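Local coordinates for protein ribonuclease mar1, putative (Trypanosoma cruzi, PDB 1YZV) that is of unproven function but belongs to the isochorismatase superfamily, probably acting as an enzyme, with a ribonuclease role put forward only tentatively, at residues S10-K14 and K136-I140; M102-L107 and L131-K136; C19-C25 and V110-W116; E174-M178 and I192-M196; F118-V122 and D152-I157. One frame throughout, in Å; residues are numbered along the deposited sequence.

Contact 1: residues S10-K14 and K136-I140; sequences SRLLK and KKVVI
Build residues 10-14 as an irregular, mostly extended N-terminal segment bent at Arg-11 (phi/psi -83/-31), and lay it beside the start of strand 137-140. The backbones stay well apart, the nearest CA pair being Leu-13 and Lys-137 at 7.8 Å, so side chains span the gap. Lys-137 does most of this. Its chain leaves the strand toward the segment, t at chi1 and chi2 and m at chi3, and ends among the carbonyls of the bend. There Lys-137 NZ donates to Leu-12 O at 2.8 Å and, weakly, to Ser-10 O at 3.2 Å. Leu-12 O also accepts from Ser-10 OG at 2.8 Å, with Ser-10 chi1 in t. In the parallel alpha/beta sheet of this isochorismatase-family fold, 137-140 is an inner strand, its peptides bonded to residues such as Val-113 and Tyr-169 in the flanking strands. Leu-13 N meets Tyr-169 OH, Leu-13 O meets Lys-182 NZ, and Lys-14 is held by Gln-112 at its backbone N and by a salt bridge from NZ to Glu-111. Arg-11 points away and forms a salt bridge with Asp-166 of the second subunit. Further along the strand, Leu-13 (m, t) places CD2 3.6 Å from CG2 of Val-139, whose chi1 is t.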
# COMPACT_ATOMS: atom_id res chain seq x y z
N SER A 10 19.31 -8.29 -5.29
CA SER A 10 18.37 -8.48 -6.44
C SER A 10 17.00 -8.19 -5.88
O SER A 10 16.70 -8.60 -4.77
CB SER A 10 18.49 -9.91 -6.94
OG SER A 10 17.58 -10.17 -7.99
N ARG A 11 16.15 -7.48 -6.60
CA ARG A 11 14.85 -7.27 -6.04
C ARG A 11 13.86 -8.42 -6.25
O ARG A 11 13.10 -8.72 -5.37
CB ARG A 11 14.26 -5.92 -6.43
CG ARG A 11 13.96 -5.76 -7.81
CD ARG A 11 13.53 -4.34 -8.00
NE ARG A 11 14.61 -3.37 -7.77
CZ ARG A 11 14.72 -2.59 -6.70
NH1 ARG A 11 13.81 -2.58 -5.73
NH2 ARG A 11 15.72 -1.73 -6.66
N LEU A 12 13.99 -9.15 -7.35
CA LEU A 12 13.16 -10.30 -7.63
C LEU A 12 13.99 -11.54 -7.36
O LEU A 12 15.20 -11.44 -7.13
CB LEU A 12 12.73 -10.27 -9.09
CG LEU A 12 11.81 -9.10 -9.50
CD1 LEU A 12 11.63 -9.13 -10.98
CD2 LEU A 12 10.50 -9.14 -8.76
N LEU A 13 13.34 -12.72 -7.43
CA LEU A 13 14.06 -13.98 -7.33
C LEU A 13 15.14 -14.01 -8.41
O LEU A 13 14.95 -13.48 -9.50
CB LEU A 13 13.11 -15.15 -7.54
CG LEU A 13 12.10 -15.39 -6.43
CD1 LEU A 13 10.99 -16.28 -6.94
CD2 LEU A 13 12.77 -16.00 -5.20
N LYS A 14 16.30 -14.54 -8.07
CA LYS A 14 17.36 -14.82 -9.03
C LYS A 14 16.97 -16.04 -9.86
O LYS A 14 16.09 -16.87 -9.47
CB LYS A 14 18.67 -15.11 -8.31
CG LYS A 14 19.26 -13.88 -7.57
CD LYS A 14 20.61 -14.17 -6.93
CE LYS A 14 21.19 -12.92 -6.26
NZ LYS A 14 22.39 -13.22 -5.40
N LYS A 136 17.54 -14.16 4.47
CA LYS A 136 17.14 -14.82 3.24
C LYS A 136 16.13 -13.92 2.50
O LYS A 136 15.39 -13.16 3.12
CB LYS A 136 16.50 -16.17 3.55
CG LYS A 136 17.35 -17.14 4.40
CD LYS A 136 18.59 -17.58 3.66
CE LYS A 136 19.41 -18.58 4.46
NZ LYS A 136 20.55 -19.12 3.62
N LYS A 137 16.06 -14.07 1.19
CA LYS A 137 15.00 -13.48 0.36
C LYS A 137 13.81 -14.40 0.50
O LYS A 137 13.96 -15.63 0.54
CB LYS A 137 15.44 -13.41 -1.12
CG LYS A 137 14.33 -12.82 -2.08
CD LYS A 137 14.83 -12.74 -3.54
CE LYS A 137 15.75 -11.51 -3.79
NZ LYS A 137 16.78 -11.79 -4.86
N VAL A 138 12.64 -13.83 0.70
CA VAL A 138 11.43 -14.64 0.82
C VAL A 138 10.28 -14.03 -0.00
O VAL A 138 10.06 -12.82 0.01
CB VAL A 138 11.06 -14.95 2.32
CG1 VAL A 138 11.06 -13.76 3.17
CG2 VAL A 138 9.71 -15.68 2.44
N VAL A 139 9.67 -14.86 -0.85
CA VAL A 139 8.61 -14.42 -1.74
C VAL A 139 7.37 -15.19 -1.40
O VAL A 139 7.42 -16.44 -1.34
CB VAL A 139 9.01 -14.63 -3.21
CG1 VAL A 139 7.96 -14.00 -4.17
CG2 VAL A 139 10.34 -14.01 -3.41
N ILE A 140 6.34 -14.46 -1.02
CA ILE A 140 5.07 -15.06 -0.66
C ILE A 140 4.30 -15.30 -2.00
O ILE A 140 4.09 -14.37 -2.76
CB ILE A 140 4.26 -14.16 0.30
CG1 ILE A 140 5.09 -13.67 1.48
CG2 ILE A 140 2.98 -14.83 0.75
CD1 ILE A 140 5.63 -14.75 2.32

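Contact 2: residues M102-L107 and L131-K136; sequences MPLVDL and LLDMKK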
# COMPACT_ATOMS: atom_id res chain seq x y z
N MET A 102 16.34 -26.39 9.62
CA MET A 102 17.48 -25.50 9.53
C MET A 102 18.65 -26.01 8.68
O MET A 102 19.20 -25.24 7.91
CB MET A 102 17.94 -25.09 10.94
CG MET A 102 16.98 -24.15 11.62
SD MET A 102 17.01 -22.48 10.92
CE MET A 102 18.49 -21.76 11.63
N PRO A 103 19.02 -27.31 8.78
CA PRO A 103 20.10 -27.84 7.91
C PRO A 103 19.76 -27.89 6.41
O PRO A 103 20.62 -28.24 5.57
CB PRO A 103 20.31 -29.27 8.43
CG PRO A 103 19.51 -29.38 9.72
CD PRO A 103 18.44 -28.35 9.64
N LEU A 104 18.50 -27.61 6.07
CA LEU A 104 18.06 -27.58 4.68
C LEU A 104 18.12 -26.20 4.06
O LEU A 104 18.22 -26.08 2.84
CB LEU A 104 16.63 -28.12 4.56
CG LEU A 104 16.40 -29.60 4.23
CD1 LEU A 104 17.52 -30.48 4.54
CD2 LEU A 104 15.12 -30.11 4.90
N VAL A 105 18.05 -25.16 4.88
CA VAL A 105 17.97 -23.79 4.40
C VAL A 105 19.08 -22.90 4.95
O VAL A 105 19.41 -21.88 4.36
CB VAL A 105 16.56 -23.17 4.75
CG1 VAL A 105 16.34 -23.05 6.26
CG2 VAL A 105 16.37 -21.82 4.12
N ASP A 106 19.61 -23.24 6.13
CA ASP A 106 20.70 -22.44 6.73
C ASP A 106 22.03 -22.79 6.04
O ASP A 106 22.99 -23.19 6.69
CB ASP A 106 20.78 -22.71 8.23
CG ASP A 106 21.65 -21.73 8.99
OD1 ASP A 106 21.82 -20.55 8.56
OD2 ASP A 106 22.04 -22.10 10.12
N LEU A 107 22.05 -22.69 4.72
CA LEU A 107 23.26 -22.91 3.89
C LEU A 107 23.39 -21.69 2.99
O LEU A 107 22.39 -21.19 2.50
CB LEU A 107 23.10 -24.16 3.02
CG LEU A 107 22.82 -25.50 3.75
CD1 LEU A 107 22.25 -26.58 2.83
CD2 LEU A 107 24.11 -25.99 4.40
N LEU A 131 12.70 -16.01 8.38
CA LEU A 131 13.58 -16.03 7.23
C LEU A 131 14.25 -14.67 7.02
O LEU A 131 15.44 -14.59 6.72
CB LEU A 131 12.82 -16.45 5.95
CG LEU A 131 12.42 -17.93 5.96
CD1 LEU A 131 11.37 -18.18 4.89
CD2 LEU A 131 13.66 -18.83 5.74
N LEU A 132 13.52 -13.60 7.29
CA LEU A 132 14.13 -12.29 7.17
C LEU A 132 15.21 -12.12 8.22
O LEU A 132 16.25 -11.53 7.94
CB LEU A 132 13.11 -11.18 7.29
CG LEU A 132 12.20 -10.89 6.08
CD1 LEU A 132 11.29 -9.76 6.44
CD2 LEU A 132 13.06 -10.56 4.84
N ASP A 133 14.98 -12.66 9.42
CA ASP A 133 16.01 -12.66 10.43
C ASP A 133 17.26 -13.42 10.02
O ASP A 133 18.31 -13.12 10.54
CB ASP A 133 15.51 -13.25 11.75
CG ASP A 133 14.61 -12.30 12.49
OD1 ASP A 133 14.73 -11.08 12.24
OD2 ASP A 133 13.79 -12.77 13.32
N MET A 134 17.12 -14.44 9.19
CA MET A 134 18.27 -15.20 8.66
C MET A 134 18.91 -14.58 7.40
O MET A 134 19.73 -15.22 6.75
CB MET A 134 17.80 -16.59 8.26
CG MET A 134 17.40 -17.44 9.41
SD MET A 134 16.65 -18.99 8.90
CE MET A 134 18.02 -19.75 8.04
N LYS A 135 18.42 -13.40 7.01
CA LYS A 135 18.88 -12.66 5.84
C LYS A 135 18.65 -13.44 4.54
O LYS A 135 19.43 -13.34 3.60
CB LYS A 135 20.33 -12.19 6.00
CG LYS A 135 20.53 -11.29 7.24
CD LYS A 135 21.99 -10.84 7.35
CE LYS A 135 22.38 -10.23 8.74
NZ LYS A 135 23.91 -10.07 8.93
N LYS A 136 17.54 -14.16 4.47
CA LYS A 136 17.14 -14.82 3.24
C LYS A 136 16.13 -13.92 2.50
O LYS A 136 15.39 -13.16 3.12
CB LYS A 136 16.50 -16.17 3.55
CG LYS A 136 17.35 -17.14 4.40
CD LYS A 136 18.59 -17.58 3.66
CE LYS A 136 19.41 -18.58 4.46
NZ LYS A 136 20.55 -19.12 3.62
O HOH W 1 22.34 -19.46 5.83
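The most prominent bump here is Met-134, just past the end of helix 120-133. Its side chain runs out toward the weakly bonded helical turn 102-105 and drops its tip into a hollow lined by three residues: Met-134 CE lies 4.1 Å from Val-105 CG1 and 3.9 Å from Asp-106 OD1, while Met-134 SD meets Met-102 SD at 4.0 Å. Val-105 is the answering bump. Val-105 CG2 comes 4.3 Å from Leu-131 CD2, and Leu-97 and Val-113 help to enclose this apolar patch. The helix closes in a Schellman motif, with Lys-135 at positive phi and Lys-136 N bonded to Leu-131 O at 3.1 Å. Lys-136 NZ donates to Val-105 O at 3.1 Å and is also hydrogen-bonded to Val-110 O. A water 2.9 Å from Lys-136 NZ and 3.0 Å from Asp-106 OD1 joins the two charged groups. A thioether and aliphatic surface packs one part; a lysine holds the turn through backbone oxygen and meets Asp-106 through water.

Contact 3: residues C19-C25 and V110-W116; sequences CKTAFFC and VEQVVLW
Start with the side chains packed on the two faces of a parallel strand pair. On one face the Phe-24 ring (chi1 m) takes Val-113 CG1 over its face in a CH-pi contact, 3.9 Å from the centroid, while Phe-24 CB touches Leu-115 CD1 at 3.7 Å; Ala-22 CB lies 4.0 Å from both Val-110 CG1 and Val-113 CG2. On the other face Phe-23 CD1 approaches Val-114 CB at 3.8 Å. Trp-116, with chi1 p, folds back over the first strand so that CZ3 reaches Phe-23 CB at 3.8 Å and CZ2 Cys-25 CB at 3.5 Å.

The strands run 4.7 Å apart at 22°, pairing Thr-21 with Gln-112 through to Cys-25 with Trp-116. The bonds alternate as parallel strands require: Ala-22 N to Gln-112 O (3.0 Å), Val-114 N to Ala-22 O (2.8 Å), Phe-24 N to Val-114 O (2.8 Å), Trp-116 N to Phe-24 O (3.1 Å). Lys-20 pairs with Val-110, leaving Glu-111 (phi/psi -91/-22) as the extra residue of a beta bulge; its N bonds only weakly to Lys-20 O at 3.3 Å. At this polar edge Gln-112 NE2 donates to Thr-21 OG1 at 3.0 Å, and Cys-19 SG sits 3.5 Å from Gln-112 CD.

These are central strands of the family's six-stranded alpha/beta sheet, with strands 61-68 and 137-146 beyond them; helices 39-56 and 173-181 pack against the Phe-23 and Trp-116 face.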
# COMPACT_ATOMS: atom_id res chain seq x y z
N CYS A 19 21.45 -19.64 -7.55
CA CYS A 19 21.45 -20.03 -6.16
C CYS A 19 20.41 -21.11 -6.06
O CYS A 19 19.67 -21.36 -7.03
CB CYS A 19 21.10 -18.84 -5.28
SG CYS A 19 19.44 -18.09 -5.56
N LYS A 20 20.37 -21.80 -4.94
CA LYS A 20 19.32 -22.76 -4.69
C LYS A 20 18.07 -22.10 -4.06
O LYS A 20 18.18 -21.03 -3.44
CB LYS A 20 19.88 -23.83 -3.81
CG LYS A 20 19.03 -25.04 -3.68
CD LYS A 20 19.96 -26.25 -3.45
CE LYS A 20 19.16 -27.43 -2.94
NZ LYS A 20 20.03 -28.65 -2.75
N THR A 21 16.90 -22.62 -4.45
CA THR A 21 15.60 -22.10 -4.01
C THR A 21 14.88 -23.16 -3.18
O THR A 21 14.87 -24.33 -3.58
CB THR A 21 14.69 -21.78 -5.25
OG1 THR A 21 15.40 -20.87 -6.09
CG2 THR A 21 13.39 -21.13 -4.85
N ALA A 22 14.34 -22.78 -2.02
CA ALA A 22 13.52 -23.70 -1.19
C ALA A 22 12.07 -23.33 -1.35
O ALA A 22 11.70 -22.15 -1.32
CB ALA A 22 13.91 -23.61 0.29
N PHE A 23 11.25 -24.34 -1.58
CA PHE A 23 9.83 -24.20 -1.63
C PHE A 23 9.29 -24.63 -0.27
O PHE A 23 9.38 -25.81 0.12
CB PHE A 23 9.26 -25.03 -2.79
CG PHE A 23 9.61 -24.49 -4.14
CD1 PHE A 23 8.82 -23.52 -4.75
CD2 PHE A 23 10.73 -24.95 -4.81
CE1 PHE A 23 9.19 -22.97 -5.95
CE2 PHE A 23 11.16 -24.31 -5.97
CZ PHE A 23 10.38 -23.37 -6.56
N PHE A 24 8.77 -23.66 0.47
CA PHE A 24 8.18 -23.89 1.80
C PHE A 24 6.66 -23.96 1.74
O PHE A 24 5.98 -22.94 1.61
CB PHE A 24 8.55 -22.78 2.76
CG PHE A 24 9.91 -22.93 3.42
CD1 PHE A 24 10.94 -23.63 2.82
CD2 PHE A 24 10.14 -22.37 4.67
CE1 PHE A 24 12.14 -23.81 3.48
CE2 PHE A 24 11.34 -22.52 5.32
CZ PHE A 24 12.36 -23.22 4.71
N CYS A 25 6.16 -25.18 1.88
CA CYS A 25 4.74 -25.52 1.88
C CYS A 25 4.24 -25.63 3.34
O CYS A 25 4.49 -26.60 4.03
CB CYS A 25 4.58 -26.85 1.15
SG CYS A 25 2.90 -27.48 1.02
N VAL A 110 21.38 -21.64 -0.37
CA VAL A 110 19.92 -21.50 -0.32
C VAL A 110 19.57 -20.06 0.02
O VAL A 110 19.47 -19.68 1.18
CB VAL A 110 19.25 -22.45 0.69
CG1 VAL A 110 17.73 -22.35 0.55
CG2 VAL A 110 19.70 -23.88 0.46
N GLU A 111 19.52 -19.23 -1.00
CA GLU A 111 19.41 -17.80 -0.83
C GLU A 111 17.99 -17.29 -0.80
O GLU A 111 17.75 -16.19 -0.30
CB GLU A 111 20.13 -17.06 -1.97
CG GLU A 111 21.64 -17.11 -1.90
CD GLU A 111 22.31 -16.37 -3.08
OE1 GLU A 111 21.68 -15.43 -3.66
OE2 GLU A 111 23.46 -16.74 -3.41
N GLN A 112 17.05 -18.06 -1.36
CA GLN A 112 15.69 -17.60 -1.57
C GLN A 112 14.67 -18.70 -1.35
O GLN A 112 14.92 -19.87 -1.60
CB GLN A 112 15.54 -16.95 -2.94
CG GLN A 112 15.76 -17.92 -4.11
CD GLN A 112 16.06 -17.22 -5.42
OE1 GLN A 112 16.45 -16.03 -5.46
NE2 GLN A 112 15.85 -17.96 -6.53
N VAL A 113 13.55 -18.31 -0.74
CA VAL A 113 12.48 -19.23 -0.33
C VAL A 113 11.21 -18.70 -0.93
O VAL A 113 10.95 -17.47 -0.89
CB VAL A 113 12.39 -19.27 1.22
CG1 VAL A 113 11.09 -19.95 1.68
CG2 VAL A 113 13.73 -19.95 1.84
N VAL A 114 10.50 -19.59 -1.59
CA VAL A 114 9.16 -19.36 -2.06
C VAL A 114 8.23 -19.98 -1.02
O VAL A 114 8.27 -21.20 -0.76
CB VAL A 114 8.94 -20.00 -3.44
CG1 VAL A 114 7.48 -19.96 -3.85
CG2 VAL A 114 9.82 -19.31 -4.48
N LEU A 115 7.37 -19.15 -0.44
CA LEU A 115 6.58 -19.52 0.76
C LEU A 115 5.08 -19.36 0.50
O LEU A 115 4.63 -18.32 0.00
CB LEU A 115 6.99 -18.64 1.94
CG LEU A 115 6.20 -18.67 3.28
CD1 LEU A 115 6.23 -20.09 3.92
CD2 LEU A 115 6.80 -17.61 4.26
N TRP A 116 4.31 -20.37 0.90
CA TRP A 116 2.85 -20.31 0.79
C TRP A 116 2.19 -21.31 1.74
O TRP A 116 2.87 -22.14 2.31
CB TRP A 116 2.38 -20.55 -0.67
CG TRP A 116 2.46 -21.94 -1.11
CD1 TRP A 116 1.41 -22.84 -1.12
CD2 TRP A 116 3.65 -22.74 -1.31
NE1 TRP A 116 1.87 -24.10 -1.38
CE2 TRP A 116 3.22 -24.07 -1.57
CE3 TRP A 116 5.01 -22.43 -1.48
CZ2 TRP A 116 4.12 -25.13 -1.84
CZ3 TRP A 116 5.90 -23.48 -1.76
CH2 TRP A 116 5.44 -24.81 -1.94

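Contact 4: residues E174-M178 and I192-M196; sequences ESILM and IAPLM
Met-196 lays its side chain across the neighbouring helix, with CG 3.9 Å from Leu-177 CD2, SD 3.4 Å from Met-178 CE and CE 3.6 Å from Glu-174 CG. The setting is an antiparallel helix pair: helices 173-181 and 189-197 follow one another near the C terminus of this alpha/beta fold, and their short segments run at 165° with axes 10.8 Å apart. That separation is wide enough for long side chains to fill the space between. Set Glu-174 opposite Met-196 (CA atoms 6.5 Å apart) and Leu-177 opposite Ile-192 (8.2 Å).

Both segments are helical, but 192-196 is kinked at Pro-194, where the nitrogens of Pro-194 and Leu-195 lack bonds to the preceding turn; Leu-195 N instead reaches Ile-192 O at 2.8 Å. Give Met-196 chi values m, t, p. Leu-177, with chi1 near -100° and chi2 p, directs CD2 into the gap, 3.8 Å from Ile-192 CG2 and 4.2 Å from Leu-195 CB. Met-178 (m, m, then 93°) also brings CE to 4.3 Å from Ile-192 CG2. Phe-49 and Leu-52 of helix 39-56 close the leucine side. Away from it, the first helix meets the second subunit, where Glu-174 OE2 bonds His-121 NE2 and Ser-175 OG bonds His-121 O. At the Glu-174 end a water lies between the helices, 3.0 Å from Met-196 O and 2.4 Å from Glu-174 OE1.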
# COMPACT_ATOMS: atom_id res chain seq x y z
N GLU A 174 2.44 -17.76 -10.79
CA GLU A 174 2.82 -17.66 -12.19
C GLU A 174 4.00 -16.67 -12.39
O GLU A 174 4.95 -16.97 -13.12
CB GLU A 174 1.62 -17.25 -13.05
CG GLU A 174 1.96 -17.29 -14.51
CD GLU A 174 0.76 -17.12 -15.40
OE1 GLU A 174 -0.00 -18.11 -15.56
OE2 GLU A 174 0.63 -16.02 -15.94
N SER A 175 3.97 -15.58 -11.63
CA SER A 175 5.01 -14.59 -11.65
C SER A 175 6.30 -15.18 -11.12
O SER A 175 7.33 -15.04 -11.77
CB SER A 175 4.61 -13.38 -10.84
OG SER A 175 5.49 -12.31 -11.08
N ILE A 176 6.15 -16.00 -10.09
CA ILE A 176 7.29 -16.67 -9.44
C ILE A 176 7.97 -17.66 -10.42
O ILE A 176 9.20 -17.59 -10.64
CB ILE A 176 6.85 -17.31 -8.14
CG1 ILE A 176 6.58 -16.23 -7.10
CG2 ILE A 176 7.83 -18.38 -7.63
CD1 ILE A 176 5.70 -16.67 -5.95
N LEU A 177 7.16 -18.48 -11.10
CA LEU A 177 7.71 -19.39 -12.09
C LEU A 177 8.58 -18.65 -13.12
O LEU A 177 9.71 -19.08 -13.44
CB LEU A 177 6.57 -20.16 -12.79
CG LEU A 177 6.31 -21.55 -12.31
CD1 LEU A 177 5.98 -21.57 -10.83
CD2 LEU A 177 5.22 -22.22 -13.15
N MET A 178 8.04 -17.55 -13.66
CA MET A 178 8.69 -16.82 -14.76
C MET A 178 9.86 -15.95 -14.26
O MET A 178 10.83 -15.76 -14.99
CB MET A 178 7.63 -15.99 -15.50
CG MET A 178 6.54 -16.85 -16.13
SD MET A 178 7.20 -17.91 -17.40
CE MET A 178 7.58 -19.45 -16.56
N ILE A 192 8.26 -26.58 -18.14
CA ILE A 192 7.48 -25.81 -17.14
C ILE A 192 6.21 -25.17 -17.70
O ILE A 192 5.21 -24.97 -16.97
CB ILE A 192 8.40 -24.64 -16.56
CG1 ILE A 192 9.52 -25.23 -15.72
CG2 ILE A 192 7.62 -23.65 -15.71
CD1 ILE A 192 9.07 -26.34 -14.87
N ALA A 193 6.28 -24.79 -18.97
CA ALA A 193 5.20 -24.06 -19.67
C ALA A 193 3.80 -24.66 -19.49
O ALA A 193 2.85 -23.91 -19.24
CB ALA A 193 5.52 -23.91 -21.15
N PRO A 194 3.66 -26.01 -19.54
CA PRO A 194 2.35 -26.64 -19.30
C PRO A 194 1.75 -26.36 -17.92
O PRO A 194 0.52 -26.24 -17.82
CB PRO A 194 2.65 -28.15 -19.46
CG PRO A 194 3.88 -28.18 -20.32
CD PRO A 194 4.68 -27.02 -19.86
N LEU A 195 2.59 -26.08 -16.91
CA LEU A 195 2.08 -25.77 -15.57
C LEU A 195 1.32 -24.47 -15.59
O LEU A 195 0.28 -24.35 -14.96
CB LEU A 195 3.19 -25.67 -14.55
CG LEU A 195 4.02 -26.93 -14.30
CD1 LEU A 195 5.20 -26.59 -13.38
CD2 LEU A 195 3.17 -28.01 -13.70
N MET A 196 1.79 -23.51 -16.39
CA MET A 196 1.11 -22.23 -16.46
C MET A 196 -0.17 -22.22 -17.25
O MET A 196 -0.98 -21.34 -17.04
CB MET A 196 2.04 -21.18 -16.99
CG MET A 196 2.90 -20.67 -15.87
SD MET A 196 4.16 -19.69 -16.56
CE MET A 196 3.30 -18.50 -17.58
O HOH W 2 -1.48 -18.38 -17.49

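Contact 5: residues F118-V122 and D152-I157; sequences FETHV and DHCTAI
Asp-152, on helix 150-161, comes first. Its CB (chi1 m) stands on the normal of the His-121 ring, 3.5 Å from the centroid and 4° off axis, a CH-pi contact over the ring face; Asp-152 O is 3.5 Å from His-121 CB. His-121 takes chi1 p, its ND1 bonding Ser-147; its NE2 bonds Glu-174, and Asp-152 OD1 bonds Thr-172, both of the third subunit. Next, His-153 CA lies 5.3 Å from Thr-120 CA, and chi1 t places His-153 ND1 2.7 Å from Thr-120 OG1 in a hydrogen bond that either could donate. The partner segment is the turn from strand 110-118 into helix 120-133, with Glu-119 at the N-cap and a cis peptide between Phe-118 and Glu-119. A cis peptide at this place recurs in isochorismatase-fold hydrolases, beside the active site. A sulfate, probably from the crystallisation liquor, lies about 5 Å from the Asp-152 side chain and may mark a pocket. One turn on, Ala-156 fits its CB against His-121, 3.6 Å from CA and 3.7 Å from CB, the two CA atoms being 5.1 Å apart. Finally Ile-157 (m, m) extends CD1 to 3.5 Å from Thr-120 CG2.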
# COMPACT_ATOMS: atom_id res chain seq x y z
N PHE A 118 -1.01 -22.23 4.84
CA PHE A 118 -1.92 -21.85 5.91
C PHE A 118 -1.15 -21.63 7.23
O PHE A 118 -0.16 -22.28 7.49
CB PHE A 118 -2.92 -22.94 6.21
CG PHE A 118 -3.71 -23.46 5.01
CD1 PHE A 118 -4.10 -22.66 3.99
CD2 PHE A 118 -4.29 -24.74 5.12
CE1 PHE A 118 -4.89 -23.18 2.95
CE2 PHE A 118 -5.07 -25.26 4.09
CZ PHE A 118 -5.33 -24.50 2.99
N GLU A 119 -1.62 -20.70 8.07
CA GLU A 119 -2.56 -19.65 7.74
C GLU A 119 -1.69 -18.41 7.49
O GLU A 119 -0.62 -18.27 8.10
CB GLU A 119 -3.54 -19.39 8.89
CG GLU A 119 -4.56 -20.48 9.08
CD GLU A 119 -5.72 -20.09 10.01
OE1 GLU A 119 -6.50 -19.16 9.71
OE2 GLU A 119 -5.87 -20.76 11.03
N THR A 120 -2.16 -17.53 6.61
CA THR A 120 -1.40 -16.34 6.17
C THR A 120 -0.89 -15.48 7.34
O THR A 120 0.26 -15.09 7.36
CB THR A 120 -2.25 -15.48 5.22
OG1 THR A 120 -2.85 -16.33 4.22
CG2 THR A 120 -1.40 -14.41 4.50
N HIS A 121 -1.74 -15.27 8.35
CA HIS A 121 -1.46 -14.37 9.46
C HIS A 121 -0.79 -15.04 10.63
O HIS A 121 -0.52 -14.39 11.66
CB HIS A 121 -2.74 -13.68 9.91
CG HIS A 121 -3.78 -14.60 10.47
ND1 HIS A 121 -4.32 -15.63 9.73
CD2 HIS A 121 -4.34 -14.68 11.71
CE1 HIS A 121 -5.12 -16.34 10.51
NE2 HIS A 121 -5.21 -15.74 11.68
N VAL A 122 -0.56 -16.34 10.52
CA VAL A 122 0.10 -17.09 11.61
C VAL A 122 1.39 -17.77 11.17
O VAL A 122 2.45 -17.15 11.12
CB VAL A 122 -0.88 -18.06 12.32
CG1 VAL A 122 -0.20 -18.78 13.52
CG2 VAL A 122 -2.08 -17.27 12.85
N ASP A 152 -8.16 -11.47 8.34
CA ASP A 152 -6.87 -11.92 8.87
C ASP A 152 -5.84 -12.09 7.75
O ASP A 152 -4.70 -11.68 7.86
CB ASP A 152 -7.00 -13.22 9.67
CG ASP A 152 -7.69 -13.01 11.04
OD1 ASP A 152 -7.58 -11.90 11.66
OD2 ASP A 152 -8.49 -13.88 11.41
N HIS A 153 -6.26 -12.68 6.65
CA HIS A 153 -5.37 -12.93 5.52
C HIS A 153 -4.93 -11.62 4.89
O HIS A 153 -3.74 -11.41 4.68
CB HIS A 153 -6.13 -13.83 4.51
CG HIS A 153 -5.55 -13.83 3.15
ND1 HIS A 153 -4.52 -14.68 2.79
CD2 HIS A 153 -5.75 -13.01 2.09
CE1 HIS A 153 -4.22 -14.48 1.52
NE2 HIS A 153 -4.94 -13.46 1.08
N CYS A 154 -5.90 -10.77 4.52
CA CYS A 154 -5.59 -9.52 3.80
C CYS A 154 -4.64 -8.61 4.55
O CYS A 154 -3.72 -8.05 3.99
CB CYS A 154 -6.86 -8.76 3.48
SG CYS A 154 -7.77 -9.64 2.14
N THR A 155 -4.92 -8.43 5.83
CA THR A 155 -4.10 -7.56 6.70
C THR A 155 -2.67 -8.06 6.83
O THR A 155 -1.72 -7.26 6.66
CB THR A 155 -4.73 -7.43 8.08
OG1 THR A 155 -6.04 -6.89 7.92
CG2 THR A 155 -3.92 -6.49 9.00
N ALA A 156 -2.50 -9.38 6.90
CA ALA A 156 -1.17 -9.97 6.93
C ALA A 156 -0.40 -9.88 5.60
O ALA A 156 0.81 -9.65 5.58
CB ALA A 156 -1.25 -11.39 7.39
N ILE A 157 -1.10 -10.03 4.49
CA ILE A 157 -0.47 -9.84 3.20
C ILE A 157 0.06 -8.41 3.13
O ILE A 157 1.18 -8.16 2.68
CB ILE A 157 -1.47 -10.10 2.03
CG1 ILE A 157 -1.78 -11.60 1.91
CG2 ILE A 157 -0.93 -9.53 0.70
CD1 ILE A 157 -0.59 -12.49 1.72

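Overall arrangement
From the N terminus, contact 1 opens first and closes a wide loop at residues 136-140, bringing the leading segment onto the sheet. Nested inside it are contact 3, which pairs two central strands, and contact 2, whose segments alternate with those of contact 3 and which joins turn 102-105 to the end of helix 120-133. Contacts 1 and 2 share Lys-136, whose NZ reaches Val-110 O of contact 3. Contact 5 begins just after contact 3 and crosses both 1 and 2, tying the other end of helix 120-133 to helix 150-161. Contact 4 follows in series; its Ile-176 packs on Leu-13, Val-139 and Val-114 of contacts 1 and 3.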